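Co-LOCKR: de novo designed protein switch (PDB 7JH5) is a designed helical-bundle switch, probably acting as a logic element that helps target cells displaying particular combinations of surface antigens. Local coordinates at residues K16-N21 against A278-S283; A33-L38 against K67-R72; E168-I173 against L219-L224; E186-I191 against L205-A210. All coordinates share one frame; numbering follows the deposited sequence.

Contact 1: K16-N21 against A278-S283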
loop_
_atom_site.group_PDB
_atom_site.type_symbol
_atom_site.label_atom_id
_atom_site.label_comp_id
_atom_site.label_asym_id
_atom_site.label_seq_id
_atom_site.Cartn_x
_atom_site.Cartn_y
_atom_site.Cartn_z
ATOM N N LYS A 16 5.860 18.090 -4.899
ATOM C CA LYS A 16 5.690 17.821 -3.477
ATOM C C LYS A 16 4.772 16.631 -3.240
ATOM O O LYS A 16 4.969 15.877 -2.278
ATOM C CB LYS A 16 5.121 19.054 -2.775
ATOM C CG LYS A 16 6.125 20.157 -2.516
ATOM C CD LYS A 16 5.402 21.428 -2.105
ATOM C CE LYS A 16 6.292 22.354 -1.297
ATOM N NZ LYS A 16 5.482 23.368 -0.556
ATOM N N LEU A 17 3.773 16.447 -4.107
ATOM C CA LEU A 17 2.779 15.398 -3.891
ATOM C C LEU A 17 3.348 14.021 -4.197
ATOM O O LEU A 17 3.112 13.069 -3.433
ATOM C CB LEU A 17 1.548 15.672 -4.758
ATOM C CG LEU A 17 0.552 16.698 -4.218
ATOM C CD1 LEU A 17 -0.569 16.958 -5.212
ATOM C CD2 LEU A 17 -0.023 16.226 -2.890
ATOM N N GLN A 18 4.087 13.876 -5.296
ATOM C CA GLN A 18 4.676 12.585 -5.627
ATOM C C GLN A 18 5.663 12.149 -4.551
ATOM O O GLN A 18 5.645 10.996 -4.106
ATOM C CB GLN A 18 5.349 12.645 -6.999
ATOM C CG GLN A 18 6.446 13.691 -7.135
ATOM C CD GLN A 18 7.838 13.112 -6.957
ATOM O OE1 GLN A 18 8.008 12.023 -6.408
ATOM N NE2 GLN A 18 8.844 13.839 -7.427
ATOM N N ARG A 19 6.528 13.069 -4.110
ATOM C CA ARG A 19 7.425 12.762 -3.004
ATOM C C ARG A 19 6.630 12.337 -1.778
ATOM O O ARG A 19 7.012 11.395 -1.072
ATOM C CB ARG A 19 8.292 13.973 -2.674
ATOM C CG ARG A 19 9.360 14.284 -3.700
ATOM C CD ARG A 19 10.049 15.594 -3.355
ATOM N NE ARG A 19 10.939 16.050 -4.417
ATOM C CZ ARG A 19 11.467 17.268 -4.473
ATOM N NH1 ARG A 19 11.189 18.156 -3.526
ATOM N NH2 ARG A 19 12.266 17.602 -5.475
ATOM N N LEU A 20 5.516 13.026 -1.513
ATOM C CA LEU A 20 4.655 12.656 -0.395
ATOM C C LEU A 20 4.117 11.242 -0.559
ATOM O O LEU A 20 4.058 10.476 0.410
ATOM C CB LEU A 20 3.493 13.640 -0.279
ATOM C CG LEU A 20 2.527 13.364 0.873
ATOM C CD1 LEU A 20 3.278 13.436 2.193
ATOM C CD2 LEU A 20 1.364 14.339 0.848
ATOM N N ASN A 21 3.700 10.882 -1.772
ATOM C CA ASN A 21 3.115 9.563 -1.978
ATOM C C ASN A 21 4.172 8.467 -1.915
ATOM O O ASN A 21 3.877 7.360 -1.449
ATOM C CB ASN A 21 2.367 9.541 -3.308
ATOM C CG ASN A 21 1.186 10.492 -3.317
ATOM O OD1 ASN A 21 0.569 10.740 -2.279
ATOM N ND2 ASN A 21 0.875 11.037 -4.485
ATOM N N ALA A 278 12.656 7.434 -10.504
ATOM C CA ALA A 278 11.921 7.746 -11.726
ATOM C C ALA A 278 11.072 8.998 -11.549
ATOM O O ALA A 278 10.930 9.800 -12.479
ATOM C CB ALA A 278 11.047 6.558 -12.128
ATOM N N SER A 279 10.502 9.183 -10.356
ATOM C CA SER A 279 9.686 10.364 -10.098
ATOM C C SER A 279 10.524 11.632 -10.166
ATOM O O SER A 279 10.176 12.582 -10.878
ATOM C CB SER A 279 9.012 10.242 -8.731
ATOM O OG SER A 279 8.079 9.178 -8.731
ATOM N N GLU A 280 11.633 11.670 -9.423
ATOM C CA GLU A 280 12.512 12.831 -9.475
ATOM C C GLU A 280 12.942 13.138 -10.902
ATOM O O GLU A 280 13.113 14.307 -11.264
ATOM C CB GLU A 280 13.744 12.608 -8.595
ATOM C CG GLU A 280 13.470 12.682 -7.103
ATOM C CD GLU A 280 13.015 14.057 -6.647
ATOM O OE1 GLU A 280 13.497 15.073 -7.195
ATOM O OE2 GLU A 280 12.165 14.123 -5.734
ATOM N N LYS A 281 13.119 12.107 -11.730
ATOM C CA LYS A 281 13.506 12.331 -13.119
ATOM C C LYS A 281 12.462 13.170 -13.845
ATOM O O LYS A 281 12.797 14.122 -14.561
ATOM C CB LYS A 281 13.714 10.984 -13.815
ATOM C CG LYS A 281 14.517 11.050 -15.105
ATOM C CD LYS A 281 13.740 11.734 -16.217
ATOM N N ILE A 282 11.183 12.834 -13.667
ATOM C CA ILE A 282 10.118 13.560 -14.348
ATOM C C ILE A 282 10.044 14.996 -13.846
ATOM O O ILE A 282 9.966 15.945 -14.634
ATOM C CB ILE A 282 8.775 12.833 -14.159
ATOM C CG1 ILE A 282 8.780 11.509 -14.919
ATOM C CG2 ILE A 282 7.626 13.712 -14.621
ATOM C CD1 ILE A 282 7.761 10.514 -14.413
ATOM N N SER A 283 10.055 15.174 -12.523
ATOM C CA SER A 283 9.954 16.512 -11.955
ATOM C C SER A 283 11.018 17.439 -12.528
ATOM O O SER A 283 10.733 18.596 -12.855
ATOM C CB SER A 283 10.070 16.444 -10.430
ATOM O OG SER A 283 9.076 15.598 -9.873
#
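Arg19 and Gln18 meet Glu280, Ser279 and Ser283 where the first and last helices of a six-helix bundle, 3-48 and 247-288, lie side by side. The two short segments run almost exactly antiparallel, at 178°, with axes 10.3 Å apart, and Gln18 faces Ser279 across the gap. The contact has two layers, both polar. On the outer side sits a salt bridge between Arg19 and Glu280, and on the inner side the amide of Gln18 reaches in among serines. Gln18 is deposited in two conformers. In the one described here CG is wedged between the backbone N and the carbonyl carbon (chi1 58°), and a bend at chi2 carries the amide toward the other helix. Its NE2 gives a weak, bent hydrogen bond to Ser283 OG at 3.0 Å, which should be read with the second conformer in mind. Ser279 turns its hydroxyl back to its own helix, where OG bonds to Ala275 O, and offers its CB to the amide. Asn21, on the same segment, bonds to Gln114 of helix 101-142, so polar groups continue into the interior of this bundle. The last helix is probably the latch, held by the other five as in LOCKR designs; a polar seam of this kind is consistent with that role. Outside, the Arg19 chain runs extended from CG to NE, and its guanidinium lies nearly coplanar with the carboxylate. The grip is side-on through two nitrogens, each meeting the syn lone pair of a different carboxylate oxygen: Arg19 NE meets Glu280 OE2 at 2.6 Å, and Arg19 NH2 meets Glu280 OE1 at 3.3 Å.

Contact 2: A33-L38 against K67-R72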
loop_
_atom_site.group_PDB
_atom_site.type_symbol
_atom_site.label_atom_id
_atom_site.label_comp_id
_atom_site.label_asym_id
_atom_site.label_seq_id
_atom_site.Cartn_x
_atom_site.Cartn_y
_atom_site.Cartn_z
ATOM N N ALA A 33 5.547 -5.007 6.726
ATOM C CA ALA A 33 6.666 -5.738 7.306
ATOM C C ALA A 33 6.415 -6.055 8.774
ATOM O O ALA A 33 6.706 -7.165 9.233
ATOM C CB ALA A 33 7.956 -4.933 7.143
ATOM N N ARG A 34 5.872 -5.095 9.530
ATOM C CA ARG A 34 5.603 -5.345 10.941
ATOM C C ARG A 34 4.576 -6.461 11.107
ATOM O O ARG A 34 4.723 -7.333 11.972
ATOM C CB ARG A 34 5.101 -4.078 11.637
ATOM C CG ARG A 34 5.786 -2.786 11.228
ATOM C CD ARG A 34 6.104 -1.918 12.437
ATOM N NE ARG A 34 6.107 -0.491 12.121
ATOM C CZ ARG A 34 6.930 0.090 11.251
ATOM N NH1 ARG A 34 7.816 -0.637 10.583
ATOM N NH2 ARG A 34 6.857 1.396 11.039
ATOM N N LEU A 35 3.521 -6.439 10.291
ATOM C CA LEU A 35 2.464 -7.436 10.422
ATOM C C LEU A 35 2.979 -8.830 10.084
ATOM O O LEU A 35 2.638 -9.803 10.768
ATOM C CB LEU A 35 1.280 -7.041 9.540
ATOM C CG LEU A 35 0.538 -5.807 10.067
ATOM C CD1 LEU A 35 -0.491 -5.271 9.090
ATOM C CD2 LEU A 35 -0.126 -6.155 11.403
ATOM N N GLN A 36 3.817 -8.950 9.050
ATOM C CA GLN A 36 4.368 -10.255 8.700
ATOM C C GLN A 36 5.255 -10.791 9.818
ATOM O O GLN A 36 5.232 -11.991 10.118
ATOM C CB GLN A 36 5.143 -10.165 7.385
ATOM C CG GLN A 36 5.732 -11.486 6.907
ATOM C CD GLN A 36 4.679 -12.530 6.580
ATOM O OE1 GLN A 36 3.478 -12.267 6.653
ATOM N NE2 GLN A 36 5.129 -13.727 6.216
ATOM N N GLU A 37 6.052 -9.919 10.447
ATOM C CA GLU A 37 6.796 -10.333 11.634
ATOM C C GLU A 37 5.863 -11.008 12.633
ATOM O O GLU A 37 6.140 -12.108 13.125
ATOM C CB GLU A 37 7.490 -9.132 12.280
ATOM C CG GLU A 37 8.707 -8.617 11.528
ATOM C CD GLU A 37 9.332 -7.402 12.198
ATOM O OE1 GLU A 37 8.904 -7.046 13.318
ATOM O OE2 GLU A 37 10.249 -6.797 11.604
ATOM N N LEU A 38 4.731 -10.360 12.921
ATOM C CA LEU A 38 3.775 -10.912 13.873
ATOM C C LEU A 38 3.177 -12.220 13.373
ATOM O O LEU A 38 2.866 -13.106 14.176
ATOM C CB LEU A 38 2.666 -9.894 14.148
ATOM C CG LEU A 38 3.091 -8.548 14.735
ATOM C CD1 LEU A 38 1.893 -7.833 15.359
ATOM C CD2 LEU A 38 4.205 -8.713 15.755
ATOM N N LYS A 67 -3.096 -4.410 16.442
ATOM C CA LYS A 67 -3.962 -3.240 16.362
ATOM C C LYS A 67 -3.145 -1.954 16.356
ATOM O O LYS A 67 -3.438 -1.022 15.597
ATOM C CB LYS A 67 -4.945 -3.209 17.535
ATOM C CG LYS A 67 -5.631 -4.521 17.862
ATOM C CD LYS A 67 -6.919 -4.699 17.077
ATOM N N GLU A 68 -2.126 -1.874 17.215
ATOM C CA GLU A 68 -1.340 -0.648 17.315
ATOM C C GLU A 68 -0.540 -0.391 16.044
ATOM O O GLU A 68 -0.312 0.770 15.685
ATOM C CB GLU A 68 -0.426 -0.724 18.540
ATOM C CG GLU A 68 0.536 0.451 18.712
ATOM C CD GLU A 68 -0.147 1.815 18.715
ATOM O OE1 GLU A 68 -1.394 1.881 18.755
ATOM O OE2 GLU A 68 0.579 2.832 18.676
ATOM N N ILE A 69 -0.125 -1.447 15.341
ATOM C CA ILE A 69 0.581 -1.271 14.074
ATOM C C ILE A 69 -0.367 -0.730 13.010
ATOM O O ILE A 69 -0.067 0.254 12.324
ATOM C CB ILE A 69 1.222 -2.602 13.637
ATOM C CG1 ILE A 69 2.438 -2.913 14.508
ATOM C CG2 ILE A 69 1.603 -2.553 12.165
ATOM C CD1 ILE A 69 2.675 -4.393 14.708
ATOM N N ILE A 70 -1.522 -1.381 12.846
ATOM C CA ILE A 70 -2.521 -0.910 11.894
ATOM C C ILE A 70 -2.904 0.533 12.193
ATOM O O ILE A 70 -3.015 1.364 11.283
ATOM C CB ILE A 70 -3.748 -1.841 11.922
ATOM C CG1 ILE A 70 -3.378 -3.218 11.370
ATOM C CG2 ILE A 70 -4.893 -1.232 11.139
ATOM C CD1 ILE A 70 -4.258 -4.337 11.883
ATOM N N ARG A 71 -3.110 0.854 13.472
ATOM C CA ARG A 71 -3.511 2.207 13.839
ATOM C C ARG A 71 -2.459 3.231 13.434
ATOM O O ARG A 71 -2.794 4.325 12.969
ATOM C CB ARG A 71 -3.775 2.284 15.341
ATOM C CG ARG A 71 -5.211 2.000 15.734
ATOM C CD ARG A 71 -5.352 1.856 17.241
ATOM N NE ARG A 71 -4.572 2.860 17.960
ATOM C CZ ARG A 71 -4.483 2.936 19.284
ATOM N NH1 ARG A 71 -5.129 2.065 20.049
ATOM N NH2 ARG A 71 -3.746 3.885 19.844
ATOM N N ARG A 72 -1.180 2.902 13.618
ATOM C CA ARG A 72 -0.128 3.834 13.227
ATOM C C ARG A 72 -0.118 4.052 11.720
ATOM O O ARG A 72 0.126 5.168 11.250
ATOM C CB ARG A 72 1.230 3.324 13.700
ATOM C CG ARG A 72 1.509 3.572 15.170
ATOM C CD ARG A 72 2.795 2.872 15.579
ATOM N NE ARG A 72 3.908 3.241 14.707
ATOM C CZ ARG A 72 4.951 2.458 14.444
ATOM N NH1 ARG A 72 5.034 1.244 14.973
ATOM N NH2 ARG A 72 5.911 2.891 13.638
#
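The guanidinium groups of Arg34 and Arg72 come together obliquely, neither squarely over a face nor squarely at an edge, with their planes only 17° apart while the two chains cross at about a right angle. Arg34 NH2 and Arg72 NH2 are 3.1 Å apart, and Arg34 NE lies 3.5 Å from Arg72 NH1. All four nitrogens are donors, so no hydrogen bond joins the pair. Arg34 NH2 also forms a salt bridge with Glu30, one turn earlier on its own helix, which places a negative charge beside the pair. Beneath the arginines the contact is apolar and centres on Ile69. Its two branches part to different neighbours: CG1 stands beside the backbone N (chi1 -73°) and sends CD1 toward Leu38, whereas CG2 turns toward Leu35. Ile69 CD1 and Leu38 CD1 meet tip to tip at 3.6 Å. Ile69 CG2 lies 3.9 Å from Arg34 CB and 4.0 Å from Leu35 CG, and here Leu35 and Ile69 slide past each other in opposite directions. Deeper still, Leu35 CD1 approaches Ile70 CG1 at 4.2 Å; Leu35 and Ile70 also touch Gln132 and Ala129 of helix 101-142, which closes over this inner side. The segments run antiparallel at 170°, and they join helices 3-48 and 52-96 as the two arms of the first helical hairpin. Chemically the contact is held by its aliphatic layer. The arginine pair above it adds no bond of its own, and its like charges are probably eased by Glu30 and by solvent near this surface.

Contact 3: E168-I173 against L219-L224; sequences EAERAI and LLRELL
The two helical segments pack antiparallel at 171°, their axes 10.5 Å apart, with the CA atoms of Ile173 and Arg221 the nearest pair at 6.9 Å. Leu224 touches both Ala169 and Glu170 across the contact. Its CG points away from the backbone N (chi1 174°), which throws both methyls across the interface: CD1 rests on Ala169 CB at 3.7 Å, and CD2 lies 3.4 Å from Glu170 CG. The small methyl of Ala169 lets the leucine come in close to the opposing backbone, and Leu224 CD2 is also near Glu170 N. Ile173 completes the layer from one turn on, its CG1 standing 4.3 Å from the same CD2. Alongside this layer Arg221, bent at both chi2 and chi3, folds over to Glu170. In the deposited conformer described here, one of two, Arg221 NH1 approaches Glu170 OE2 at 3.3 Å. The oxygen sits at the guanidinium edge near its plane, yet the carboxylate is turned 68° against the guanidinium, and the hydrogen bond is weak, so charge attraction probably counts for more than directionality. Glu170 has a further long, weak ion pair with Arg174. Part of the aliphatic stem of Glu170 thus serves the apolar layer while its carboxylate serves the salt bridge. On the inner side, Ala169 touches Ala127 and Leu220 touches Ala120, both of helix 101-142. An apolar layer facing the interior with a salt bridge along its outer side is the usual pattern of packed amphipathic helices, here the antiparallel hairpin 148-191/200-243 of the designed six-helix bundle.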
loop_
_atom_site.group_PDB
_atom_site.type_symbol
_atom_site.label_atom_id
_atom_site.label_comp_id
_atom_site.label_asym_id
_atom_site.label_seq_id
_atom_site.Cartn_x
_atom_site.Cartn_y
_atom_site.Cartn_z
ATOM N N GLU A 168 -10.597 -7.951 -3.494
ATOM C CA GLU A 168 -11.170 -6.651 -3.157
ATOM C C GLU A 168 -10.131 -5.546 -3.296
ATOM O O GLU A 168 -10.414 -4.489 -3.872
ATOM C CB GLU A 168 -11.740 -6.700 -1.739
ATOM C CG GLU A 168 -12.177 -5.366 -1.167
ATOM C CD GLU A 168 -12.866 -5.512 0.183
ATOM O OE1 GLU A 168 -12.417 -6.342 1.003
ATOM O OE2 GLU A 168 -13.869 -4.804 0.416
ATOM N N ALA A 169 -8.917 -5.780 -2.792
ATOM C CA ALA A 169 -7.846 -4.804 -2.951
ATOM C C ALA A 169 -7.532 -4.576 -4.424
ATOM O O ALA A 169 -7.555 -3.438 -4.907
ATOM C CB ALA A 169 -6.595 -5.271 -2.204
ATOM N N GLU A 170 -7.239 -5.656 -5.156
ATOM C CA GLU A 170 -6.935 -5.544 -6.578
ATOM C C GLU A 170 -7.996 -4.730 -7.310
ATOM O O GLU A 170 -7.681 -3.776 -8.029
ATOM C CB GLU A 170 -6.814 -6.939 -7.199
ATOM C CG GLU A 170 -5.466 -7.610 -6.989
ATOM C CD GLU A 170 -5.321 -8.898 -7.783
ATOM O OE1 GLU A 170 -4.927 -9.925 -7.189
ATOM O OE2 GLU A 170 -5.600 -8.885 -9.004
ATOM N N ARG A 171 -9.268 -5.107 -7.145
ATOM C CA ARG A 171 -10.343 -4.367 -7.795
ATOM C C ARG A 171 -10.346 -2.908 -7.361
ATOM O O ARG A 171 -10.618 -2.010 -8.168
ATOM C CB ARG A 171 -11.690 -5.015 -7.480
ATOM C CG ARG A 171 -12.837 -4.025 -7.367
ATOM N N ALA A 172 -10.052 -2.649 -6.086
ATOM C CA ALA A 172 -9.990 -1.271 -5.616
ATOM C C ALA A 172 -8.851 -0.507 -6.275
ATOM O O ALA A 172 -8.984 0.699 -6.518
ATOM C CB ALA A 172 -9.837 -1.246 -4.094
ATOM N N ILE A 173 -7.741 -1.179 -6.578
ATOM C CA ILE A 173 -6.628 -0.506 -7.231
ATOM C C ILE A 173 -6.933 -0.281 -8.708
ATOM O O ILE A 173 -6.560 0.749 -9.278
ATOM C CB ILE A 173 -5.327 -1.305 -7.055
ATOM C CG1 ILE A 173 -5.067 -1.645 -5.588
ATOM C CG2 ILE A 173 -4.149 -0.511 -7.611
ATOM C CD1 ILE A 173 -4.676 -0.458 -4.735
ATOM N N LEU A 219 3.182 1.242 -8.549
ATOM C CA LEU A 219 3.895 0.823 -7.347
ATOM C C LEU A 219 2.952 0.158 -6.354
ATOM O O LEU A 219 3.237 -0.932 -5.844
ATOM C CB LEU A 219 4.587 2.026 -6.708
ATOM C CG LEU A 219 5.314 1.773 -5.388
ATOM C CD1 LEU A 219 6.361 0.686 -5.565
ATOM C CD2 LEU A 219 5.947 3.058 -4.872
ATOM N N LEU A 220 1.817 0.804 -6.067
ATOM C CA LEU A 220 0.844 0.213 -5.154
ATOM C C LEU A 220 0.374 -1.145 -5.658
ATOM O O LEU A 220 0.131 -2.061 -4.863
ATOM C CB LEU A 220 -0.341 1.160 -4.961
ATOM C CG LEU A 220 -0.108 2.298 -3.964
ATOM C CD1 LEU A 220 -1.240 3.315 -3.988
ATOM C CD2 LEU A 220 0.067 1.742 -2.553
ATOM N N ARG A 221 0.240 -1.300 -6.977
ATOM C CA ARG A 221 -0.111 -2.601 -7.536
ATOM C C ARG A 221 0.986 -3.619 -7.253
ATOM O O ARG A 221 0.707 -4.749 -6.840
ATOM C CB ARG A 221 -0.369 -2.468 -9.039
ATOM C CG ARG A 221 -0.320 -3.775 -9.828
ATOM C CD ARG A 221 -1.469 -4.719 -9.493
ATOM N NE ARG A 221 -2.770 -4.157 -9.837
ATOM C CZ ARG A 221 -3.884 -4.869 -9.995
ATOM N NH1 ARG A 221 -3.865 -6.188 -9.853
ATOM N NH2 ARG A 221 -5.017 -4.258 -10.305
ATOM N N GLU A 222 2.248 -3.230 -7.467
ATOM C CA GLU A 222 3.354 -4.142 -7.204
ATOM C C GLU A 222 3.422 -4.499 -5.724
ATOM O O GLU A 222 3.697 -5.651 -5.368
ATOM C CB GLU A 222 4.675 -3.518 -7.659
ATOM C CG GLU A 222 4.760 -3.208 -9.144
ATOM C CD GLU A 222 4.508 -4.422 -10.009
ATOM O OE1 GLU A 222 5.048 -5.504 -9.694
ATOM O OE2 GLU A 222 3.751 -4.294 -10.996
ATOM N N LEU A 223 3.177 -3.526 -4.843
ATOM C CA LEU A 223 3.234 -3.812 -3.414
ATOM C C LEU A 223 2.119 -4.768 -3.007
ATOM O O LEU A 223 2.330 -5.658 -2.173
ATOM C CB LEU A 223 3.157 -2.517 -2.608
ATOM C CG LEU A 223 4.311 -1.529 -2.786
ATOM C CD1 LEU A 223 4.260 -0.466 -1.687
ATOM C CD2 LEU A 223 5.666 -2.219 -2.795
ATOM N N LEU A 224 0.924 -4.605 -3.583
ATOM C CA LEU A 224 -0.146 -5.567 -3.343
ATOM C C LEU A 224 0.269 -6.962 -3.791
ATOM O O LEU A 224 0.003 -7.951 -3.096
ATOM C CB LEU A 224 -1.420 -5.135 -4.067
ATOM C CG LEU A 224 -2.583 -6.128 -4.014
ATOM C CD1 LEU A 224 -3.030 -6.360 -2.580
ATOM C CD2 LEU A 224 -3.753 -5.648 -4.862
#

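Contact 4: E186-I191 against L205-A210; sequences EARRLI and LLRAHA
Leu206 fills the close-packed half of this contact, and Arg188 with Arg207 makes up the looser half toward solvent. In the packed half Leu206 CD2 lies 3.7 Å from Ala187 CB, and Leu206 CD1 comes to 3.6 Å from the carbonyl oxygen of Ala187. Ile191 reaches toward Leu206 tip to tip, but the modelled separation is too short for carbons, so the detail there is doubtful. Ala187 and Ile191 also pack against Ala109, Leu102 and Leu106 of helix 101-142, which places this half in the interior of the bundle. Arg188 links the halves. Its stem slides past Leu206, with Arg188 CG 3.7 Å from Leu206 CD1, and a bend at chi3 (99°) swings the guanidinium over the other helix. There Arg188 NH1 sits 3.5 Å from Ala210 CB, and Arg207 CA lies over one face of the guanidinium, offset toward its rim. Arg188 NH2 also comes to 3.2 Å from Arg207 NE, at the edge of the second guanidinium, with the planes 58° apart. Both atoms are donors and no hydrogen bond forms. Arg207 has a long, weak ion pair with Glu204. Near the turn of hairpin 148-191/200-243, then, aliphatic contact does the holding, and the crowded arginine charges probably depend on solvent for relief.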
loop_
_atom_site.group_PDB
_atom_site.type_symbol
_atom_site.label_atom_id
_atom_site.label_comp_id
_atom_site.label_asym_id
_atom_site.label_seq_id
_atom_site.Cartn_x
_atom_site.Cartn_y
_atom_site.Cartn_z
ATOM N N GLU A 186 -9.545 13.917 -19.393
ATOM C CA GLU A 186 -10.444 15.065 -19.426
ATOM C C GLU A 186 -9.667 16.367 -19.299
ATOM O O GLU A 186 -9.942 17.336 -20.016
ATOM C CB GLU A 186 -11.483 14.936 -18.310
ATOM C CG GLU A 186 -12.174 16.231 -17.902
ATOM C CD GLU A 186 -13.056 16.051 -16.669
ATOM O OE1 GLU A 186 -13.652 14.962 -16.515
ATOM O OE2 GLU A 186 -13.148 16.997 -15.856
ATOM N N ALA A 187 -8.697 16.413 -18.384
ATOM C CA ALA A 187 -7.868 17.606 -18.255
ATOM C C ALA A 187 -7.170 17.928 -19.570
ATOM O O ALA A 187 -7.053 19.097 -19.950
ATOM C CB ALA A 187 -6.846 17.416 -17.137
ATOM N N ARG A 188 -6.709 16.902 -20.287
ATOM C CA ARG A 188 -5.973 17.144 -21.524
ATOM C C ARG A 188 -6.897 17.571 -22.654
ATOM O O ARG A 188 -6.500 18.389 -23.492
ATOM C CB ARG A 188 -5.167 15.895 -21.885
ATOM C CG ARG A 188 -3.925 15.749 -21.003
ATOM C CD ARG A 188 -3.431 14.318 -20.867
ATOM N NE ARG A 188 -2.311 14.033 -21.759
ATOM C CZ ARG A 188 -1.339 13.164 -21.495
ATOM N NH1 ARG A 188 -1.327 12.487 -20.353
ATOM N NH2 ARG A 188 -0.368 12.977 -22.378
ATOM N N ARG A 189 -8.130 17.062 -22.684
ATOM C CA ARG A 189 -9.114 17.593 -23.619
ATOM C C ARG A 189 -9.427 19.053 -23.312
ATOM O O ARG A 189 -9.761 19.824 -24.219
ATOM C CB ARG A 189 -10.397 16.764 -23.580
ATOM C CG ARG A 189 -10.262 15.384 -24.195
ATOM C CD ARG A 189 -11.618 14.691 -24.328
ATOM N NE ARG A 189 -12.349 14.632 -23.063
ATOM C CZ ARG A 189 -12.402 13.568 -22.263
ATOM N NH1 ARG A 189 -11.765 12.447 -22.580
ATOM N NH2 ARG A 189 -13.103 13.623 -21.137
ATOM N N LEU A 190 -9.323 19.449 -22.041
ATOM C CA LEU A 190 -9.574 20.837 -21.670
ATOM C C LEU A 190 -8.445 21.751 -22.133
ATOM O O LEU A 190 -8.693 22.900 -22.521
ATOM C CB LEU A 190 -9.764 20.947 -20.156
ATOM N N ILE A 191 -7.198 21.266 -22.102
ATOM C CA ILE A 191 -6.072 22.079 -22.558
ATOM C C ILE A 191 -6.225 22.419 -24.037
ATOM O O ILE A 191 -5.928 23.539 -24.467
ATOM C CB ILE A 191 -4.739 21.355 -22.298
ATOM C CG1 ILE A 191 -4.552 21.063 -20.811
ATOM C CG2 ILE A 191 -3.566 22.179 -22.828
ATOM C CD1 ILE A 191 -4.765 22.247 -19.924
ATOM N N LEU A 205 3.159 19.993 -18.372
ATOM C CA LEU A 205 2.952 19.791 -16.945
ATOM C C LEU A 205 1.856 18.765 -16.693
ATOM O O LEU A 205 1.945 17.995 -15.731
ATOM C CB LEU A 205 2.652 21.134 -16.285
ATOM C CG LEU A 205 3.723 22.178 -16.631
ATOM C CD1 LEU A 205 3.447 23.499 -15.936
ATOM C CD2 LEU A 205 5.128 21.688 -16.281
ATOM N N LEU A 206 0.839 18.706 -17.558
ATOM C CA LEU A 206 -0.126 17.614 -17.480
ATOM C C LEU A 206 0.532 16.281 -17.810
ATOM O O LEU A 206 0.261 15.266 -17.153
ATOM C CB LEU A 206 -1.294 17.873 -18.425
ATOM C CG LEU A 206 -2.589 18.348 -17.773
ATOM C CD1 LEU A 206 -3.597 18.760 -18.829
ATOM C CD2 LEU A 206 -3.164 17.254 -16.887
ATOM N N ARG A 207 1.396 16.263 -18.827
ATOM C CA ARG A 207 2.077 15.028 -19.196
ATOM C C ARG A 207 2.914 14.507 -18.035
ATOM O O ARG A 207 2.864 13.317 -17.704
ATOM C CB ARG A 207 2.952 15.253 -20.433
ATOM C CG ARG A 207 3.619 13.976 -20.940
ATOM C CD ARG A 207 3.719 13.929 -22.472
ATOM N NE ARG A 207 2.448 14.270 -23.106
ATOM C CZ ARG A 207 2.219 15.402 -23.769
ATOM N NH1 ARG A 207 3.181 16.307 -23.918
ATOM N NH2 ARG A 207 1.024 15.624 -24.295
ATOM N N ALA A 208 3.693 15.389 -17.406
ATOM C CA ALA A 208 4.524 14.977 -16.281
ATOM C C ALA A 208 3.670 14.415 -15.152
ATOM O O ALA A 208 3.967 13.348 -14.603
ATOM C CB ALA A 208 5.359 16.158 -15.790
ATOM N N HIS A 209 2.594 15.120 -14.795
ATOM C CA HIS A 209 1.744 14.656 -13.707
ATOM C C HIS A 209 1.159 13.281 -14.009
ATOM O O HIS A 209 1.052 12.434 -13.117
ATOM C CB HIS A 209 0.628 15.666 -13.449
ATOM C CG HIS A 209 -0.209 15.338 -12.256
ATOM N ND1 HIS A 209 0.234 15.525 -10.963
ATOM C CD2 HIS A 209 -1.453 14.812 -12.156
ATOM C CE1 HIS A 209 -0.706 15.137 -10.119
ATOM N NE2 HIS A 209 -1.740 14.704 -10.817
ATOM N N ALA A 210 0.770 13.043 -15.265
ATOM C CA ALA A 210 0.215 11.742 -15.624
ATOM C C ALA A 210 1.250 10.643 -15.438
ATOM O O ALA A 210 0.944 9.571 -14.903
ATOM C CB ALA A 210 -0.289 11.766 -17.066
#

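From the N terminus, helix 3-48 takes part in two contacts. Contact 2 ties it to the next helix, 52-96, and closes a short loop; contact 1 ties it to the last helix, 247-288, closing a loop of 256 residues that encloses all the other contacts. Contacts 3 and 4 both lie in hairpin 148-191/200-243, with contact 4, nearer the turn, inside contact 3. Contact 2 closes before either opens, and none of the loops cross. Contacts 1 and 4 touch through Ile282 CG2 and Ala208 CB, 3.5 Å apart, joining the last helix to that hairpin. Contact 2 lies across the chain's centre from contact 1, their centres about 27 Å apart.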